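Local atomic coordinates of endo-beta-1,2-glucanase (PDB entry 6IMV), a protein that hydrolyses internal beta-1,2-glucosidic linkages of beta-1,2-glucans, as an endo-acting fungal glycoside hydrolase. Residues H19-E24 against S31-D36; N403-I406 against M410-I413. All blocks are in the same frame, centred on the assembly; numbering follows the deposited sequence.

Contact 1: H19-E24 against S31-D36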
loop_
_atom_site.group_PDB
_atom_site.type_symbol
_atom_site.label_atom_id
_atom_site.label_comp_id
_atom_site.label_asym_id
_atom_site.label_seq_id
_atom_site.Cartn_x
_atom_site.Cartn_y
_atom_site.Cartn_z
ATOM N N HIS A 19 1.763 6.211 24.382
ATOM C CA HIS A 19 2.235 7.223 25.341
ATOM C C HIS A 19 2.837 6.586 26.606
ATOM O O HIS A 19 3.272 7.324 27.499
ATOM C CB HIS A 19 1.169 8.289 25.644
ATOM C CG HIS A 19 -0.088 7.822 26.304
ATOM N ND1 HIS A 19 -1.284 8.495 26.117
ATOM C CD2 HIS A 19 -0.350 6.800 27.148
ATOM C CE1 HIS A 19 -2.230 7.916 26.830
ATOM N NE2 HIS A 19 -1.684 6.863 27.475
ATOM N N GLN A 20 2.907 5.248 26.663
ATOM C CA GLN A 20 3.647 4.523 27.707
ATOM C C GLN A 20 5.162 4.555 27.439
ATOM O O GLN A 20 5.938 4.274 28.357
ATOM C CB GLN A 20 3.196 3.063 27.808
ATOM C CG GLN A 20 1.809 2.872 28.402
ATOM C CD GLN A 20 1.426 1.413 28.481
ATOM O OE1 GLN A 20 1.797 0.603 27.639
ATOM N NE2 GLN A 20 0.664 1.055 29.498
ATOM N N TYR A 21 5.565 4.846 26.188
ATOM C CA TYR A 21 6.953 5.026 25.782
ATOM C C TYR A 21 7.256 6.514 25.597
ATOM O O TYR A 21 6.396 7.273 25.159
ATOM C CB TYR A 21 7.228 4.378 24.419
ATOM C CG TYR A 21 7.161 2.876 24.348
ATOM C CD1 TYR A 21 5.950 2.208 24.383
ATOM C CD2 TYR A 21 8.310 2.121 24.156
ATOM C CE1 TYR A 21 5.878 0.830 24.285
ATOM C CE2 TYR A 21 8.257 0.741 24.057
ATOM C CZ TYR A 21 7.037 0.094 24.115
ATOM O OH TYR A 21 6.981 -1.263 23.995
ATOM N N THR A 22 8.501 6.901 25.869
ATOM C CA THR A 22 9.045 8.190 25.436
ATOM C C THR A 22 9.584 8.036 24.010
ATOM O O THR A 22 9.864 6.924 23.566
ATOM C CB THR A 22 10.148 8.705 26.374
ATOM O OG1 THR A 22 11.288 7.872 26.209
ATOM C CG2 THR A 22 9.739 8.728 27.830
ATOM N N GLN A 23 9.752 9.161 23.312
ATOM C CA GLN A 23 10.322 9.162 21.971
ATOM C C GLN A 23 11.712 8.517 21.996
ATOM O O GLN A 23 12.010 7.655 21.163
ATOM C CB GLN A 23 10.377 10.581 21.406
ATOM C CG GLN A 23 11.150 10.664 20.097
ATOM C CD GLN A 23 10.787 11.901 19.318
ATOM O OE1 GLN A 23 9.631 12.125 18.971
ATOM N NE2 GLN A 23 11.777 12.733 19.070
ATOM N N GLU A 24 12.553 8.914 22.957
ATOM C CA GLU A 24 13.914 8.390 23.045
ATOM C C GLU A 24 13.884 6.874 23.300
ATOM O O GLU A 24 14.747 6.147 22.812
ATOM C CB GLU A 24 14.729 9.119 24.121
ATOM C CG GLU A 24 16.235 8.862 24.043
ATOM C CD GLU A 24 16.936 9.035 22.693
ATOM O OE1 GLU A 24 17.755 8.162 22.357
ATOM O OE2 GLU A 24 16.701 10.039 21.979
ATOM N N SER A 31 12.511 -2.338 18.183
ATOM C CA SER A 31 11.908 -3.668 18.109
ATOM C C SER A 31 10.848 -3.856 19.195
ATOM O O SER A 31 9.794 -4.436 18.932
ATOM C CB SER A 31 12.948 -4.740 18.177
ATOM O OG SER A 31 13.630 -4.793 16.944
ATOM N N LYS A 32 11.139 -3.384 20.407
ATOM C CA LYS A 32 10.217 -3.556 21.500
ATOM C C LYS A 32 8.917 -2.806 21.188
ATOM O O LYS A 32 7.817 -3.329 21.393
ATOM C CB LYS A 32 10.800 -3.078 22.834
ATOM C CG LYS A 32 9.829 -3.259 23.990
ATOM C CD LYS A 32 10.343 -2.879 25.355
ATOM C CE LYS A 32 9.196 -2.822 26.340
ATOM N NZ LYS A 32 9.660 -2.429 27.688
ATOM N N PHE A 33 9.056 -1.564 20.720
ATOM C CA PHE A 33 7.901 -0.736 20.374
ATOM C C PHE A 33 7.123 -1.396 19.228
ATOM O O PHE A 33 5.916 -1.508 19.284
ATOM C CB PHE A 33 8.343 0.683 20.007
ATOM C CG PHE A 33 7.195 1.636 19.774
ATOM C CD1 PHE A 33 6.527 2.222 20.839
ATOM C CD2 PHE A 33 6.776 1.934 18.489
ATOM C CE1 PHE A 33 5.471 3.093 20.621
ATOM C CE2 PHE A 33 5.710 2.796 18.270
ATOM C CZ PHE A 33 5.054 3.371 19.336
ATOM N N ILE A 34 7.847 -1.865 18.208
ATOM C CA ILE A 34 7.218 -2.463 17.023
ATOM C C ILE A 34 6.421 -3.715 17.422
ATOM O O ILE A 34 5.372 -3.999 16.845
ATOM C CB ILE A 34 8.282 -2.742 15.947
ATOM C CG1 ILE A 34 8.662 -1.450 15.225
ATOM C CG2 ILE A 34 7.828 -3.823 14.983
ATOM C CD1 ILE A 34 9.926 -1.537 14.412
ATOM N N ASN A 35 6.927 -4.452 18.418
ATOM C CA ASN A 35 6.262 -5.644 18.935
ATOM C C ASN A 35 4.876 -5.281 19.487
ATOM O O ASN A 35 3.911 -6.045 19.334
ATOM C CB ASN A 35 7.150 -6.307 19.991
ATOM C CG ASN A 35 6.636 -7.639 20.469
ATOM O OD1 ASN A 35 6.489 -8.559 19.672
ATOM N ND2 ASN A 35 6.398 -7.741 21.762
ATOM N N ASP A 36 4.777 -4.118 20.141
ATOM C CA ASP A 36 3.498 -3.631 20.662
ATOM C C ASP A 36 2.587 -3.209 19.500
ATOM O O ASP A 36 1.396 -3.532 19.501
ATOM C CB ASP A 36 3.706 -2.503 21.672
ATOM C CG ASP A 36 4.244 -3.010 23.001
ATOM O OD1 ASP A 36 4.261 -4.238 23.188
ATOM O OD2 ASP A 36 4.643 -2.183 23.831
#
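Tyr21 and Phe33 mark the nearest backbone approach, their CA atoms 8.0 Å apart, a gap wide enough for the tyrosine ring to be laid between the loop leading to helix 23-28 and the flank of helix 30-41. The ring pair is T-shaped: Phe33 sets its edge against one face of Tyr21, with planes at 88° and centroids 4.9 Å apart. Phe33 CD1 is the atom that enters, standing over the ring centre and 3.6 Å from Tyr21 CD1. Phe33 CG lies anti to the backbone N (chi1 -174°), which brings the CD1 edge over the tyrosine face. Phe33 also meets Phe17 edge-to-face, so Tyr21 joins an aromatic cluster between the N-terminal loop and helix 30-41. At the far end, Tyr21 OH donates a hydrogen bond to Asp36 OD2, at 2.5 Å, reaching the oxygen from above the carboxylate plane, 54° out of it. The extended Lys32 chain runs past the same hydroxyl, its CG 3.5 Å from Tyr21 OH. A phenylalanine in place of Tyr21 would probably leave Asp36 OD2 without its phenol donor. Arg102 NH2 adds a long, weak ion pair to Asp36 OD1. Held by Asp36 at its hydroxyl and by Phe33 on one face, the tyrosine ring probably has its orientation fixed.

Contact 2: N403-I406 against M410-I413; sequences NMAI and MQNI
Ala405 and Met410 bring their CA atoms to 4.7 Å, and the contact between them is mainly van der Waals packing of aliphatic carbons on the carbonyls at the end of helix 394-405. Met410 CB sits 3.3 Å from both Met404 O and Ala405 O, so one methylene spans two successive carbonyl oxygens. Its CG continues the packing at 3.4 Å from Met404 O; with CG beside the backbone N (chi1 -77°), the chain stays close to the helix before bending at its next two torsions. Gln411 CG joins this group at 3.7 Å from Ala405 O. Apolar contact proper is slighter: Gln411 CG lies 4.1 Å from Ala405 CB. The polar ends are satisfied by residues outside the two segments. Arg16 NH1 donates to both Ala405 O and Gln411 OE1, joining the helix end to the glutamine from outside, and Ala18 N gives Gln411 OE1 a second bond. Two donors on one buried amide oxygen probably fix the rotation of that group. In the fold, this is a tight helix-to-strand connection: the chain leaves helix 394-405 and enters strand 411-412, which pairs antiparallel with strand 415-421, where Met410 rests its side chain on Thr417 and Thr420.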
loop_
_atom_site.group_PDB
_atom_site.type_symbol
_atom_site.label_atom_id
_atom_site.label_comp_id
_atom_site.label_asym_id
_atom_site.label_seq_id
_atom_site.Cartn_x
_atom_site.Cartn_y
_atom_site.Cartn_z
ATOM N N ASN A 403 4.354 9.734 17.562
ATOM C CA ASN A 403 4.002 11.152 17.699
ATOM C C ASN A 403 2.545 11.386 17.268
ATOM O O ASN A 403 1.775 12.061 17.963
ATOM C CB ASN A 403 4.967 12.064 16.933
ATOM C CG ASN A 403 4.958 13.482 17.467
ATOM O OD1 ASN A 403 5.425 13.725 18.570
ATOM N ND2 ASN A 403 4.426 14.420 16.701
ATOM N N MET A 404 2.157 10.801 16.138
ATOM C CA MET A 404 0.789 10.909 15.643
ATOM C C MET A 404 -0.168 10.045 16.482
ATOM O O MET A 404 -1.253 10.506 16.828
ATOM C CB MET A 404 0.734 10.515 14.168
ATOM C CG MET A 404 1.443 11.521 13.278
ATOM S SD MET A 404 1.367 11.090 11.529
ATOM C CE MET A 404 2.943 10.269 11.300
ATOM N N ALA A 405 0.254 8.827 16.852
ATOM C CA ALA A 405 -0.578 7.859 17.599
ATOM C C ALA A 405 -0.954 8.379 18.992
ATOM O O ALA A 405 -1.991 8.023 19.538
ATOM C CB ALA A 405 0.138 6.535 17.717
ATOM N N ILE A 406 -0.102 9.231 19.559
ATOM C CA ILE A 406 -0.338 9.824 20.877
ATOM C C ILE A 406 -1.409 10.924 20.819
ATOM O O ILE A 406 -1.993 11.267 21.845
ATOM C CB ILE A 406 1.005 10.311 21.448
ATOM C CG1 ILE A 406 1.791 9.103 21.942
ATOM C CG2 ILE A 406 0.829 11.347 22.539
ATOM C CD1 ILE A 406 3.204 9.418 22.275
ATOM N N MET A 410 -6.114 8.513 18.669
ATOM C CA MET A 410 -5.314 8.049 17.540
ATOM C C MET A 410 -4.816 6.609 17.748
ATOM O O MET A 410 -4.179 6.046 16.853
ATOM C CB MET A 410 -4.161 9.013 17.254
ATOM C CG MET A 410 -4.634 10.266 16.522
ATOM S SD MET A 410 -5.523 9.846 14.977
ATOM C CE MET A 410 -4.166 9.283 13.950
ATOM N N GLN A 411 -5.156 6.002 18.889
ATOM C CA GLN A 411 -5.123 4.548 19.044
ATOM C C GLN A 411 -6.521 4.045 19.408
ATOM O O GLN A 411 -7.333 4.755 20.036
ATOM C CB GLN A 411 -4.129 4.087 20.114
ATOM C CG GLN A 411 -2.676 4.361 19.776
ATOM C CD GLN A 411 -1.751 3.845 20.853
ATOM O OE1 GLN A 411 -1.670 4.396 21.960
ATOM N NE2 GLN A 411 -1.050 2.762 20.537
ATOM N N ASN A 412 -6.780 2.793 19.011
ATOM C CA ASN A 412 -8.032 2.106 19.265
ATOM C C ASN A 412 -7.729 0.616 19.472
ATOM O O ASN A 412 -6.589 0.198 19.295
ATOM C CB ASN A 412 -9.024 2.349 18.124
ATOM C CG ASN A 412 -8.481 1.920 16.781
ATOM O OD1 ASN A 412 -8.446 0.730 16.475
ATOM N ND2 ASN A 412 -8.069 2.879 15.969
ATOM N N ILE A 413 -8.765 -0.169 19.793
ATOM C CA ILE A 413 -8.619 -1.612 20.082
ATOM C C ILE A 413 -8.309 -2.411 18.813
ATOM O O ILE A 413 -8.155 -3.633 18.895
ATOM C CB ILE A 413 -9.863 -2.184 20.792
ATOM C CG1 ILE A 413 -11.151 -2.004 19.984
ATOM C CG2 ILE A 413 -9.995 -1.615 22.194
ATOM C CD1 ILE A 413 -12.296 -2.859 20.480
#

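From the N terminus, contact 1 closes first: the chain passes through helix 23-28 and turns back, so that helix 30-41 meets the loop that precedes helix 23-28. Contact 2 closes a second short loop much later, between helix 394-405 and strand 411-412. The two are in series, neither nested nor crossed, yet their centres lie 12 Å apart and they touch, His19 N being 3.8 Å from Ile406 CG1. Further evidence of the union is the bond from Arg402 NE to Tyr21 O and the packing of Phe33 on Met398 and Arg402. Together they tie the N-terminal loop and helix 30-41 to helix 394-405 and, through strand 411-412, to the antiparallel sheet.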